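Local coordinates for protein 3-polyprenyl-4-hydroxybenzoate decarboxylase and related decarboxylases (Pelotomaculum thermopropionicum, PDB 6H6X) that binds prenylated FMN with manganese and potassium ions and, as a UbiD-class decarboxylase, probably interconverts furandicarboxylic acid and furoic acid with release or uptake of carbon dioxide, at residues Glu243-Pro248 with Val272-Ala277; Leu136-Pro141 with Leu184-Ala189; His296-Gly301 with Gly328-His333; Ala303-Leu308 with Val322-Gly327. The protein carries 8 engineered substitutions. All coordinates share one frame; numbering follows the deposited sequence.

Contact 1: Glu243-Pro248 with Val272-Ala277; sequences EGKILP and VVEVTA
K245 and E274 face each other as a hydrogen-bonded antiparallel pair: K245 N gives a bond of 3.0 Å to E274 O, and E274 N returns one of 2.9 Å to K245 O. Their side chains leave the sheet together in the same direction. K245 CG sits between the backbone N and the carbonyl carbon (chi1 57°), and the extended chain beyond it brings CE to 3.7 Å from E274 OE1. The ammonium itself stays further off, with K245 NZ 4.0 Å from that oxygen; this is too far for a salt bridge, so any attraction is probably modest. K245 CE also passes T276 CG2, the two side chains crossing at about a right angle. On the other face of the sheet, I246 CG1 meets V273 CG2 at 4.0 Å. Past this pair, L247 N donates to V272 O and L247 CD2 rests on E274 CB.

Toward E243 the register slips by one residue. T276 and A277 both lie across from E243, a classic beta bulge: E243 O takes T276 N at 2.9 Å and a weak, longer bond from A277 N, while E243 N reaches A277 O at 2.8 Å. Just beyond, G244 CA passes 3.2 Å from E274 O. T229 OG1 bonds both E243 OE1 and T276 OG1, and E228 N holds E243 OE2.

Within the antiparallel sheet of the Rift-related domain, strand 240-246 is flanked by 264-280 and by 184-190, which bonds G244 and I246 through I186 and L184. Strand 160-163 runs beside V273, and F174 of helix 169-179 packs on I246.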
loop_
_atom_site.group_PDB
_atom_site.type_symbol
_atom_site.label_atom_id
_atom_site.label_comp_id
_atom_site.label_asym_id
_atom_site.label_seq_id
_atom_site.Cartn_x
_atom_site.Cartn_y
_atom_site.Cartn_z
ATOM N N GLU B 243 37.777 16.277 10.358
ATOM C CA GLU B 243 38.905 15.401 10.675
ATOM C C GLU B 243 38.978 15.172 12.166
ATOM O O GLU B 243 38.707 16.068 12.944
ATOM C CB GLU B 243 40.198 16.055 10.195
ATOM C CG GLU B 243 40.185 16.495 8.724
ATOM C CD GLU B 243 41.483 17.122 8.245
ATOM O OE1 GLU B 243 42.466 17.142 9.036
ATOM O OE2 GLU B 243 41.522 17.592 7.067
ATOM N N GLY B 244 39.349 13.973 12.576
ATOM C CA GLY B 244 39.503 13.723 13.984
ATOM C C GLY B 244 39.988 12.353 14.330
ATOM O O GLY B 244 40.590 11.639 13.514
ATOM N N LYS B 245 39.717 11.963 15.563
ATOM C CA LYS B 245 40.154 10.651 16.016
ATOM C C LYS B 245 39.221 10.085 17.059
ATOM O O LYS B 245 38.642 10.826 17.847
ATOM C CB LYS B 245 41.586 10.745 16.528
ATOM C CG LYS B 245 41.792 11.749 17.646
ATOM C CD LYS B 245 43.257 12.180 17.778
ATOM C CE LYS B 245 43.391 13.476 18.588
ATOM N NZ LYS B 245 44.783 13.799 19.012
ATOM N N ILE B 246 39.047 8.775 17.028
ATOM C CA ILE B 246 38.243 8.107 18.025
ATOM C C ILE B 246 39.208 7.799 19.189
ATOM O O ILE B 246 40.251 7.193 18.980
ATOM C CB ILE B 246 37.579 6.824 17.494
ATOM C CG1 ILE B 246 36.867 7.039 16.147
ATOM C CG2 ILE B 246 36.558 6.307 18.513
ATOM C CD1 ILE B 246 36.421 5.728 15.535
ATOM N N LEU B 247 38.860 8.227 20.394
ATOM C CA LEU B 247 39.792 8.207 21.523
ATOM C C LEU B 247 39.860 6.825 22.139
ATOM O O LEU B 247 38.820 6.205 22.384
ATOM C CB LEU B 247 39.372 9.217 22.592
ATOM C CG LEU B 247 39.309 10.683 22.133
ATOM C CD1 LEU B 247 38.826 11.598 23.257
ATOM C CD2 LEU B 247 40.648 11.159 21.597
ATOM N N PRO B 248 41.086 6.331 22.407
ATOM C CA PRO B 248 41.187 4.968 22.981
ATOM C C PRO B 248 40.631 4.905 24.417
ATOM O O PRO B 248 40.871 5.821 25.200
ATOM C CB PRO B 248 42.689 4.680 22.939
ATOM C CG PRO B 248 43.331 6.027 23.042
ATOM C CD PRO B 248 42.374 7.053 22.474
ATOM N N VAL B 272 34.041 8.054 21.465
ATOM C CA VAL B 272 34.029 9.500 21.326
ATOM C C VAL B 272 35.062 9.909 20.263
ATOM O O VAL B 272 36.133 9.377 20.219
ATOM C CB VAL B 272 34.374 10.169 22.676
ATOM C CG1 VAL B 272 34.458 11.676 22.541
ATOM C CG2 VAL B 272 33.316 9.811 23.711
ATOM N N VAL B 273 34.705 10.862 19.423
ATOM C CA VAL B 273 35.568 11.421 18.437
ATOM C C VAL B 273 35.914 12.809 18.914
ATOM O O VAL B 273 35.011 13.590 19.197
ATOM C CB VAL B 273 34.842 11.578 17.061
ATOM C CG1 VAL B 273 35.705 12.342 16.057
ATOM C CG2 VAL B 273 34.468 10.217 16.494
ATOM N N GLU B 274 37.210 13.109 18.991
ATOM C CA GLU B 274 37.712 14.480 19.146
ATOM C C GLU B 274 38.022 15.016 17.758
ATOM O O GLU B 274 38.751 14.380 16.990
ATOM C CB GLU B 274 38.989 14.492 20.005
ATOM C CG GLU B 274 39.737 15.831 20.067
ATOM C CD GLU B 274 40.876 15.858 21.114
ATOM O OE1 GLU B 274 42.040 16.167 20.747
ATOM O OE2 GLU B 274 40.625 15.575 22.311
ATOM N N VAL B 275 37.521 16.202 17.444
ATOM C CA VAL B 275 37.733 16.772 16.119
ATOM C C VAL B 275 38.930 17.726 16.150
ATOM O O VAL B 275 39.030 18.590 17.039
ATOM C CB VAL B 275 36.436 17.326 15.445
ATOM C CG1 VAL B 275 35.206 17.139 16.295
ATOM C CG2 VAL B 275 36.545 18.752 14.911
ATOM N N THR B 276 39.841 17.516 15.191
ATOM C CA THR B 276 41.088 18.266 15.074
ATOM C C THR B 276 41.107 19.263 13.919
ATOM O O THR B 276 42.005 20.088 13.848
ATOM C CB THR B 276 42.275 17.316 14.956
ATOM O OG1 THR B 276 42.129 16.482 13.800
ATOM C CG2 THR B 276 42.353 16.417 16.206
ATOM N N ALA B 277 40.104 19.226 13.044
ATOM C CA ALA B 277 39.974 20.208 11.992
ATOM C C ALA B 277 38.682 20.042 11.214
ATOM O O ALA B 277 38.103 18.973 11.192
ATOM C CB ALA B 277 41.155 20.103 11.019
#

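Contact 2: Leu136-Pro141 with Leu184-Ala189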
loop_
_atom_site.group_PDB
_atom_site.type_symbol
_atom_site.label_atom_id
_atom_site.label_comp_id
_atom_site.label_asym_id
_atom_site.label_seq_id
_atom_site.Cartn_x
_atom_site.Cartn_y
_atom_site.Cartn_z
ATOM N N LEU B 136 32.306 8.079 6.922
ATOM C CA LEU B 136 33.421 7.994 7.846
ATOM C C LEU B 136 34.501 7.138 7.174
ATOM O O LEU B 136 34.283 5.959 6.946
ATOM C CB LEU B 136 32.993 7.342 9.148
ATOM C CG LEU B 136 34.000 7.437 10.303
ATOM C CD1 LEU B 136 33.262 7.357 11.632
ATOM C CD2 LEU B 136 35.084 6.385 10.218
ATOM N N ILE B 137 35.638 7.751 6.843
ATOM C CA ILE B 137 36.740 7.091 6.172
ATOM C C ILE B 137 37.821 6.815 7.229
ATOM O O ILE B 137 38.214 7.703 7.964
ATOM C CB ILE B 137 37.274 7.979 5.043
ATOM C CG1 ILE B 137 36.181 8.246 4.049
ATOM C CG2 ILE B 137 38.454 7.334 4.322
ATOM C CD1 ILE B 137 36.328 9.572 3.342
ATOM N N ALA B 138 38.274 5.577 7.299
ATOM C CA ALA B 138 39.371 5.195 8.200
ATOM C C ALA B 138 40.257 4.085 7.601
ATOM O O ALA B 138 39.873 3.394 6.627
ATOM C CB ALA B 138 38.805 4.766 9.528
ATOM N N ARG B 139 41.458 3.943 8.163
ATOM C CA ARG B 139 42.367 2.860 7.769
ATOM C C ARG B 139 42.655 1.895 8.913
ATOM O O ARG B 139 42.721 2.295 10.066
ATOM C CB ARG B 139 43.671 3.416 7.203
ATOM C CG ARG B 139 43.529 3.946 5.783
ATOM C CD ARG B 139 44.867 4.356 5.154
ATOM N NE ARG B 139 44.674 4.842 3.776
ATOM C CZ ARG B 139 44.638 4.068 2.679
ATOM N NH1 ARG B 139 44.826 2.759 2.736
ATOM N NH2 ARG B 139 44.425 4.608 1.483
ATOM N N ASP B 140 42.847 0.622 8.566
ATOM C CA ASP B 140 43.212 -0.415 9.530
ATOM C C ASP B 140 44.628 -0.061 10.025
ATOM O O ASP B 140 45.567 0.094 9.232
ATOM C CB ASP B 140 43.158 -1.792 8.849
ATOM C CG ASP B 140 43.298 -2.966 9.822
ATOM O OD1 ASP B 140 44.291 -2.993 10.561
ATOM O OD2 ASP B 140 42.447 -3.895 9.821
ATOM N N PRO B 141 44.774 0.138 11.338
ATOM C CA PRO B 141 46.079 0.560 11.834
ATOM C C PRO B 141 47.220 -0.491 11.681
ATOM O O PRO B 141 48.382 -0.104 11.737
ATOM C CB PRO B 141 45.791 0.912 13.300
ATOM C CG PRO B 141 44.640 0.042 13.679
ATOM C CD PRO B 141 43.817 -0.132 12.429
ATOM N N LEU B 184 42.362 6.113 16.821
ATOM C CA LEU B 184 42.148 5.798 15.401
ATOM C C LEU B 184 41.801 7.075 14.659
ATOM O O LEU B 184 40.777 7.689 14.945
ATOM C CB LEU B 184 41.019 4.784 15.234
ATOM C CG LEU B 184 40.752 4.388 13.785
ATOM C CD1 LEU B 184 41.859 3.491 13.250
ATOM C CD2 LEU B 184 39.410 3.688 13.718
ATOM N N GLU B 185 42.659 7.467 13.732
ATOM C CA GLU B 185 42.435 8.646 12.894
ATOM C C GLU B 185 41.308 8.393 11.892
ATOM O O GLU B 185 41.247 7.325 11.289
ATOM C CB GLU B 185 43.714 8.990 12.114
ATOM C CG GLU B 185 44.868 9.463 12.985
ATOM C CD GLU B 185 46.054 10.002 12.187
ATOM O OE1 GLU B 185 46.188 9.736 10.959
ATOM O OE2 GLU B 185 46.883 10.701 12.814
ATOM N N ILE B 186 40.415 9.368 11.737
ATOM C CA ILE B 186 39.283 9.258 10.814
ATOM C C ILE B 186 39.040 10.551 10.121
ATOM O O ILE B 186 39.435 11.610 10.592
ATOM C CB ILE B 186 37.964 8.856 11.516
ATOM C CG1 ILE B 186 37.430 9.964 12.426
ATOM C CG2 ILE B 186 38.137 7.552 12.300
ATOM C CD1 ILE B 186 36.088 9.629 13.035
ATOM N N ALA B 187 38.341 10.462 9.010
ATOM C CA ALA B 187 37.733 11.625 8.417
ATOM C C ALA B 187 36.242 11.432 8.092
ATOM O O ALA B 187 35.806 10.343 7.727
ATOM C CB ALA B 187 38.515 12.004 7.167
ATOM N N LEU B 188 35.502 12.510 8.238
ATOM C CA LEU B 188 34.080 12.526 8.000
ATOM C C LEU B 188 33.811 13.439 6.850
ATOM O O LEU B 188 34.203 14.589 6.899
ATOM C CB LEU B 188 33.371 13.085 9.219
ATOM C CG LEU B 188 33.576 12.255 10.487
ATOM C CD1 LEU B 188 33.039 13.059 11.643
ATOM C CD2 LEU B 188 32.834 10.951 10.380
ATOM N N ALA B 189 33.156 12.953 5.798
ATOM C CA ALA B 189 32.769 13.838 4.681
ATOM C C ALA B 189 31.278 13.925 4.492
ATOM O O ALA B 189 30.623 12.915 4.472
ATOM C CB ALA B 189 33.409 13.332 3.423
#
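I137 and A187 form the hydrogen-bonded pair that joins these two antiparallel strands, whose directions lie 156° apart. I137 N bonds A187 O at 2.7 Å, and A187 N answers to I137 O at 3.0 Å; both N-H groups point almost straight at their acceptors, with angles at the hydrogen near 170°. L136 and L188 make the neighbouring non-hydrogen-bonded pair. Beyond A138 the first strand diverges from the second and turns off through D140 and P141.

L136 has the largest share of the contact. Its CG lies anti to the backbone N (chi1 -169°), and the branch touches two neighbours on the other strand: L188 CD2 closes on L136 CG at 3.7 Å, while L136 CD2 meets I186 CG2 at 3.9 Å and L136 CD1 lies near I186 CD1. I186 CG2 also reaches A138 CB on the same face of the sheet, at 4.0 Å. Where the strands part, L184 CD1 touches R139 O at 3.5 Å and the P141 ring at CD.

R139 and D140 send their charges elsewhere, R139 to E233 and G144, D140 to K176 of helix 169-179. What remains between the strands is nearly all hydrocarbon around two nearly straight backbone bonds. L136 also packs on H151, a residue that binds prenylated FMN, so L136 probably belongs to a second shell behind the cofactor site.

Contact 3: His296-Gly301 with Gly328-His333; sequences HLLLGG and GSCRYH. With 4LU (1-deoxy-5-O-phosphono-1-(3,3,4,5-tetramethyl-9,11-dioxo-2,3,8,9,10,11-hexahydro-7H-quinolino[1,8-fg]pteridin-12-ium-7-y l)-D-ribitol), chain I.
C330 has the most surface buried here, with its CB and SG set against the first turns of helix 294-315. Its CB lies 3.5 Å from L297 O and 3.7 Å from G301 CA; the bare CA of G301 is what lets the loop come so close to the helix backbone. SG is anti to the carbonyl carbon (chi1 -55°) and touches L297 CB at 3.8 Å, with L298 CD2 further off. L297 O is already used within the helix, where it accepts G301 N at 2.8 Å.

L297 is the next most covered. Its CD2 reaches over to the loop backbone, 3.8 Å from S329 O, and to S329 CB at 4.1 Å. S329 and C330 both adopt left-handed backbone conformations, which turn the loop tightly beside the helix.

One residue before L297, H296 points at the cofactor. Its CD2 comes to 3.2 Å from C7M of prenylated FMN, and NE2 lies near C7 and C6. C13, a methyl of the added ring, sits over one face of the imidazole, offset to the rim. H296 ND1 is bonded to A292 N, which probably helps fix the ring's rotation.

Between 296-301 and 328-333 the contact is van der Waals packing of sulfur, methyls and backbone; a polar link from this helix to the loop comes from R304 NH2, about a turn beyond G301, which hydrogen-bonds C330 O. The C330 loop thus fits closely against the helix start that carries H296 into the prenylated FMN pocket.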
loop_
_atom_site.group_PDB
_atom_site.type_symbol
_atom_site.label_atom_id
_atom_site.label_comp_id
_atom_site.label_asym_id
_atom_site.label_seq_id
_atom_site.Cartn_x
_atom_site.Cartn_y
_atom_site.Cartn_z
ATOM N N HIS B 296 16.973 7.345 3.647
ATOM C CA HIS B 296 17.656 6.495 4.600
ATOM C C HIS B 296 17.439 5.016 4.259
ATOM O O HIS B 296 18.391 4.273 4.146
ATOM C CB HIS B 296 17.165 6.773 6.007
ATOM C CG HIS B 296 17.850 5.986 7.068
ATOM N ND1 HIS B 296 17.308 5.815 8.316
ATOM C CD2 HIS B 296 19.006 5.288 7.066
ATOM C CE1 HIS B 296 18.133 5.106 9.068
ATOM N NE2 HIS B 296 19.166 4.756 8.324
ATOM N N LEU B 297 16.180 4.633 4.085
ATOM C CA LEU B 297 15.832 3.232 3.823
ATOM C C LEU B 297 16.433 2.704 2.512
ATOM O O LEU B 297 17.029 1.619 2.503
ATOM C CB LEU B 297 14.299 3.062 3.846
ATOM C CG LEU B 297 13.619 3.323 5.207
ATOM C CD1 LEU B 297 12.163 2.992 5.150
ATOM C CD2 LEU B 297 14.338 2.643 6.379
ATOM N N LEU B 298 16.385 3.505 1.433
ATOM C CA LEU B 298 16.917 3.063 0.125
ATOM C C LEU B 298 18.426 2.993 0.033
ATOM O O LEU B 298 18.976 2.123 -0.701
ATOM C CB LEU B 298 16.308 3.873 -1.019
ATOM C CG LEU B 298 14.840 3.581 -1.228
ATOM C CD1 LEU B 298 14.173 4.528 -2.230
ATOM C CD2 LEU B 298 14.702 2.181 -1.719
ATOM N N LEU B 299 19.129 3.839 0.770
ATOM C CA LEU B 299 20.575 3.753 0.763
ATOM C C LEU B 299 21.043 2.371 1.123
ATOM O O LEU B 299 21.760 1.722 0.355
ATOM C CB LEU B 299 21.269 4.788 1.684
ATOM C CG LEU B 299 21.613 6.122 1.057
ATOM C CD1 LEU B 299 22.178 7.027 2.174
ATOM C CD2 LEU B 299 22.595 5.899 -0.097
ATOM N N GLY B 300 20.667 1.940 2.322
ATOM C CA GLY B 300 21.000 0.569 2.765
ATOM C C GLY B 300 20.226 -0.514 2.005
ATOM O O GLY B 300 20.779 -1.554 1.700
ATOM N N GLY B 301 18.961 -0.254 1.700
ATOM C CA GLY B 301 18.082 -1.183 1.021
ATOM C C GLY B 301 18.559 -1.685 -0.334
ATOM O O GLY B 301 18.589 -2.878 -0.584
ATOM N N GLY B 328 9.112 -3.062 5.872
ATOM C CA GLY B 328 10.134 -3.801 6.601
ATOM C C GLY B 328 11.420 -3.111 6.815
ATOM O O GLY B 328 12.434 -3.750 7.140
ATOM N N SER B 329 11.420 -1.789 6.607
ATOM C CA SER B 329 12.655 -0.959 6.703
ATOM C C SER B 329 13.747 -1.316 5.711
ATOM O O SER B 329 14.940 -1.099 5.984
ATOM C CB SER B 329 13.155 -0.862 8.139
ATOM O OG SER B 329 11.995 -0.565 8.980
ATOM N N CYS B 330 13.335 -1.755 4.515
ATOM C CA CYS B 330 14.240 -2.236 3.467
ATOM C C CYS B 330 15.311 -3.120 4.059
ATOM O O CYS B 330 16.502 -2.942 3.839
ATOM C CB CYS B 330 14.764 -1.110 2.619
ATOM S SG CYS B 330 13.466 -0.096 1.872
ATOM N N ARG B 331 14.848 -4.146 4.774
ATOM C CA ARG B 331 15.707 -4.984 5.567
ATOM C C ARG B 331 15.012 -6.303 6.044
ATOM O O ARG B 331 15.589 -7.374 5.906
ATOM C CB ARG B 331 16.065 -4.165 6.801
ATOM C CG ARG B 331 17.153 -4.705 7.637
ATOM C CD ARG B 331 17.230 -3.855 8.896
ATOM N NE ARG B 331 17.584 -2.466 8.654
ATOM C CZ ARG B 331 18.817 -1.975 8.710
ATOM N NH1 ARG B 331 19.860 -2.754 9.020
ATOM N NH2 ARG B 331 19.017 -0.685 8.455
ATOM N N TYR B 332 13.839 -6.202 6.653
ATOM C CA TYR B 332 13.207 -7.307 7.336
ATOM C C TYR B 332 12.327 -8.164 6.441
ATOM O O TYR B 332 12.209 -9.380 6.698
ATOM C CB TYR B 332 12.343 -6.813 8.556
ATOM C CG TYR B 332 13.165 -6.108 9.597
ATOM C CD1 TYR B 332 14.330 -6.682 10.088
ATOM C CD2 TYR B 332 12.802 -4.872 10.097
ATOM C CE1 TYR B 332 15.115 -6.027 11.006
ATOM C CE2 TYR B 332 13.587 -4.202 11.042
ATOM C CZ TYR B 332 14.734 -4.785 11.484
ATOM O OH TYR B 332 15.543 -4.202 12.444
ATOM N N HIS B 333 11.665 -7.509 5.469
ATOM C CA HIS B 333 10.747 -8.136 4.567
ATOM C C HIS B 333 11.255 -8.208 3.118
ATOM O O HIS B 333 11.568 -7.160 2.536
ATOM C CB HIS B 333 9.438 -7.341 4.569
ATOM C CG HIS B 333 8.585 -7.587 5.746
ATOM N ND1 HIS B 333 7.261 -7.219 5.780
ATOM C CD2 HIS B 333 8.866 -8.174 6.941
ATOM C CE1 HIS B 333 6.773 -7.559 6.969
ATOM N NE2 HIS B 333 7.727 -8.143 7.681
HETATM C C9 4LU I . 23.731 3.808 7.590
HETATM C C8 4LU I . 23.013 4.908 7.033
HETATM C C7 4LU I . 22.464 5.925 7.821
HETATM C C10 4LU I . 25.043 2.596 10.899
HETATM C C6 4LU I . 22.430 5.710 9.324
HETATM N N3 4LU I . 26.308 2.963 13.359
HETATM C C2 4LU I . 26.665 1.915 12.549
HETATM C C13 4LU I . 20.877 7.810 10.098
HETATM C C5 4LU I . 21.898 6.725 10.376
HETATM C C1 4LU I . 22.528 5.117 12.129
HETATM O O2 4LU I . 27.581 1.118 12.924
HETATM N N1 4LU I . 26.051 1.745 11.340
HETATM C C4 4LU I . 25.333 3.857 13.018
HETATM O O4 4LU I . 25.048 4.815 13.782
HETATM C C4A 4LU I . 24.625 3.684 11.700
HETATM N N5 4LU I . 23.617 4.594 11.239
HETATM C C3 4LU I . 22.073 6.341 11.805
HETATM C C12 4LU I . 23.117 7.691 10.423
HETATM C C5A 4LU I . 23.316 4.667 9.852
HETATM C C7M 4LU I . 21.695 7.078 7.178
HETATM C C8M 4LU I . 22.950 4.928 5.529
HETATM C C9A 4LU I . 23.881 3.601 8.978
HETATM N N10 4LU I . 24.441 2.433 9.624
HETATM C "C1'" 4LU I . 24.855 1.263 8.853
HETATM C "C2'" 4LU I . 26.296 1.250 8.292
HETATM O "O2'" 4LU I . 26.693 2.492 7.701
HETATM C "C3'" 4LU I . 26.357 0.188 7.205
HETATM O "O3'" 4LU I . 25.802 -1.032 7.702
HETATM C "C4'" 4LU I . 27.778 -0.003 6.665
HETATM O "O4'" 4LU I . 27.836 -0.645 5.356
HETATM C "C5'" 4LU I . 28.717 -0.790 7.564
HETATM O "O5'" 4LU I . 29.918 -0.776 6.764
HETATM P P 4LU I . 31.152 -1.811 6.989
HETATM O O2P 4LU I . 32.312 -1.324 6.103
HETATM O O3P 4LU I . 31.543 -1.675 8.489
HETATM O O1P 4LU I . 30.596 -3.163 6.539
#

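Contact 4: Ala303-Leu308 with Val322-Gly327; sequences AREAVL and VHLTPG
E305 and L324 join helix 294-315 to strand 319-324, the strand that follows it in the C-terminal domain. E305 OE2 accepts L324 N at 2.9 Å, on the anti side of the carboxylate and 30° out of its plane. The same oxygen lies at the edge of the H323 ring, 3.2 Å from CD2, with carboxylate and ring planes 73° apart. R64 adds only a long, weak ion pair to it.

Helix and following strand run roughly antiparallel, 145° between directions, as a helix covering one face of an alpha/beta sheet. The strand is at the edge of the chain's five-stranded mixed sheet, paired with 333-338. V322 and L324 turn toward the helix and H323 away.

L308 CD2 lies 3.7 Å from V322 CB and 4.2 Å from L324 CD2. V322 CG2 lies against E305 O at 3.6 Å. L324 CD1 reaches R304 CB at 3.5 Å, while E305 CG lies 3.9 Å from L324 CG, the two side chains running antiparallel. H323 ND1 bonds I372 O, and beyond the strand T325 OG1 bonds E379 of the second subunit.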
loop_
_atom_site.group_PDB
_atom_site.type_symbol
_atom_site.label_atom_id
_atom_site.label_comp_id
_atom_site.label_asym_id
_atom_site.label_seq_id
_atom_site.Cartn_x
_atom_site.Cartn_y
_atom_site.Cartn_z
ATOM N N ALA B 303 21.586 -1.521 -1.532
ATOM C CA ALA B 303 22.778 -2.336 -1.285
ATOM C C ALA B 303 22.452 -3.744 -0.824
ATOM O O ALA B 303 23.058 -4.725 -1.304
ATOM C CB ALA B 303 23.692 -1.662 -0.273
ATOM N N ARG B 304 21.499 -3.864 0.091
ATOM C CA ARG B 304 21.099 -5.222 0.566
ATOM C C ARG B 304 20.370 -5.974 -0.563
ATOM O O ARG B 304 20.533 -7.135 -0.705
ATOM C CB ARG B 304 20.309 -5.176 1.854
ATOM C CG ARG B 304 21.106 -4.626 3.070
ATOM C CD ARG B 304 20.352 -4.574 4.411
ATOM N NE ARG B 304 19.356 -3.546 4.471
ATOM C CZ ARG B 304 19.561 -2.265 4.862
ATOM N NH1 ARG B 304 20.749 -1.859 5.197
ATOM N NH2 ARG B 304 18.545 -1.368 4.892
ATOM N N GLU B 305 19.570 -5.295 -1.369
ATOM C CA GLU B 305 18.909 -5.939 -2.492
ATOM C C GLU B 305 19.902 -6.505 -3.514
ATOM O O GLU B 305 19.695 -7.574 -4.039
ATOM C CB GLU B 305 17.952 -5.004 -3.186
ATOM C CG GLU B 305 16.641 -4.787 -2.478
ATOM C CD GLU B 305 15.742 -3.734 -3.156
ATOM O OE1 GLU B 305 16.080 -3.227 -4.261
ATOM O OE2 GLU B 305 14.656 -3.417 -2.600
ATOM N N ALA B 306 20.984 -5.798 -3.798
ATOM C CA ALA B 306 21.985 -6.301 -4.749
ATOM C C ALA B 306 22.569 -7.609 -4.288
ATOM O O ALA B 306 22.723 -8.516 -5.073
ATOM C CB ALA B 306 23.096 -5.303 -4.949
ATOM N N VAL B 307 22.912 -7.677 -3.016
ATOM C CA VAL B 307 23.413 -8.896 -2.396
ATOM C C VAL B 307 22.372 -9.991 -2.353
ATOM O O VAL B 307 22.698 -11.127 -2.623
ATOM C CB VAL B 307 23.935 -8.636 -0.965
ATOM C CG1 VAL B 307 24.144 -9.935 -0.169
ATOM C CG2 VAL B 307 25.244 -7.844 -1.044
ATOM N N LEU B 308 21.123 -9.649 -2.015
ATOM C CA LEU B 308 20.045 -10.586 -2.015
ATOM C C LEU B 308 19.792 -11.209 -3.426
ATOM O O LEU B 308 19.592 -12.434 -3.535
ATOM C CB LEU B 308 18.771 -9.943 -1.479
ATOM C CG LEU B 308 17.464 -10.739 -1.597
ATOM C CD1 LEU B 308 17.526 -11.922 -0.637
ATOM C CD2 LEU B 308 16.250 -9.853 -1.253
ATOM N N VAL B 322 14.109 -9.023 -6.919
ATOM C CA VAL B 322 13.972 -9.010 -5.464
ATOM C C VAL B 322 13.680 -7.578 -5.024
ATOM O O VAL B 322 14.052 -6.625 -5.713
ATOM C CB VAL B 322 15.225 -9.555 -4.794
ATOM C CG1 VAL B 322 15.578 -10.939 -5.358
ATOM C CG2 VAL B 322 16.414 -8.625 -4.965
ATOM N N HIS B 323 12.940 -7.451 -3.933
ATOM C CA HIS B 323 12.604 -6.177 -3.319
ATOM C C HIS B 323 12.560 -6.359 -1.774
ATOM O O HIS B 323 11.848 -7.232 -1.235
ATOM C CB HIS B 323 11.252 -5.731 -3.817
ATOM C CG HIS B 323 10.798 -4.417 -3.275
ATOM N ND1 HIS B 323 9.474 -4.140 -3.015
ATOM C CD2 HIS B 323 11.479 -3.284 -2.991
ATOM C CE1 HIS B 323 9.359 -2.894 -2.589
ATOM N NE2 HIS B 323 10.564 -2.346 -2.575
ATOM N N LEU B 324 13.326 -5.547 -1.078
ATOM C CA LEU B 324 13.164 -5.333 0.355
ATOM C C LEU B 324 12.202 -4.190 0.575
ATOM O O LEU B 324 12.517 -3.057 0.260
ATOM C CB LEU B 324 14.511 -5.066 1.016
ATOM C CG LEU B 324 15.461 -6.241 0.945
ATOM C CD1 LEU B 324 16.883 -5.857 1.340
ATOM C CD2 LEU B 324 14.964 -7.386 1.830
ATOM N N THR B 325 11.007 -4.486 1.084
ATOM C CA THR B 325 9.929 -3.501 1.169
ATOM C C THR B 325 10.151 -2.402 2.240
ATOM O O THR B 325 10.786 -2.633 3.262
ATOM C CB THR B 325 8.567 -4.152 1.565
ATOM O OG1 THR B 325 8.635 -4.650 2.942
ATOM C CG2 THR B 325 8.182 -5.249 0.583
ATOM N N PRO B 326 9.611 -1.216 1.996
ATOM C CA PRO B 326 9.750 -0.126 2.968
ATOM C C PRO B 326 9.107 -0.381 4.324
ATOM O O PRO B 326 9.677 0.027 5.340
ATOM C CB PRO B 326 9.083 1.085 2.286
ATOM C CG PRO B 326 8.598 0.610 0.937
ATOM C CD PRO B 326 9.127 -0.757 0.678
ATOM N N GLY B 327 7.929 -0.997 4.319
ATOM C CA GLY B 327 7.288 -1.533 5.507
ATOM C C GLY B 327 8.199 -2.294 6.446
ATOM O O GLY B 327 8.118 -2.129 7.667
#

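In the fold
Going along the chain, contact 2 closes first: 136-141 meets 184-189 after a loop that holds strands 146-157 and 160-163 and helix 169-179. Contact 1 follows in series, closing the shorter loop between 243-248 and 272-277. The two share one antiparallel sheet, since strands 184-190 and 240-246 are neighbours. Contact 3 then brings 296-301 to 328-333, and contact 4 lies wholly within its loop; both use helix 294-315 and touch the second subunit. Contacts 1 and 4 have centres about 34 Å apart. The first pair ties together the Rift-related domain, the second the C-terminal domain, and prenylated FMN lies between the two domains.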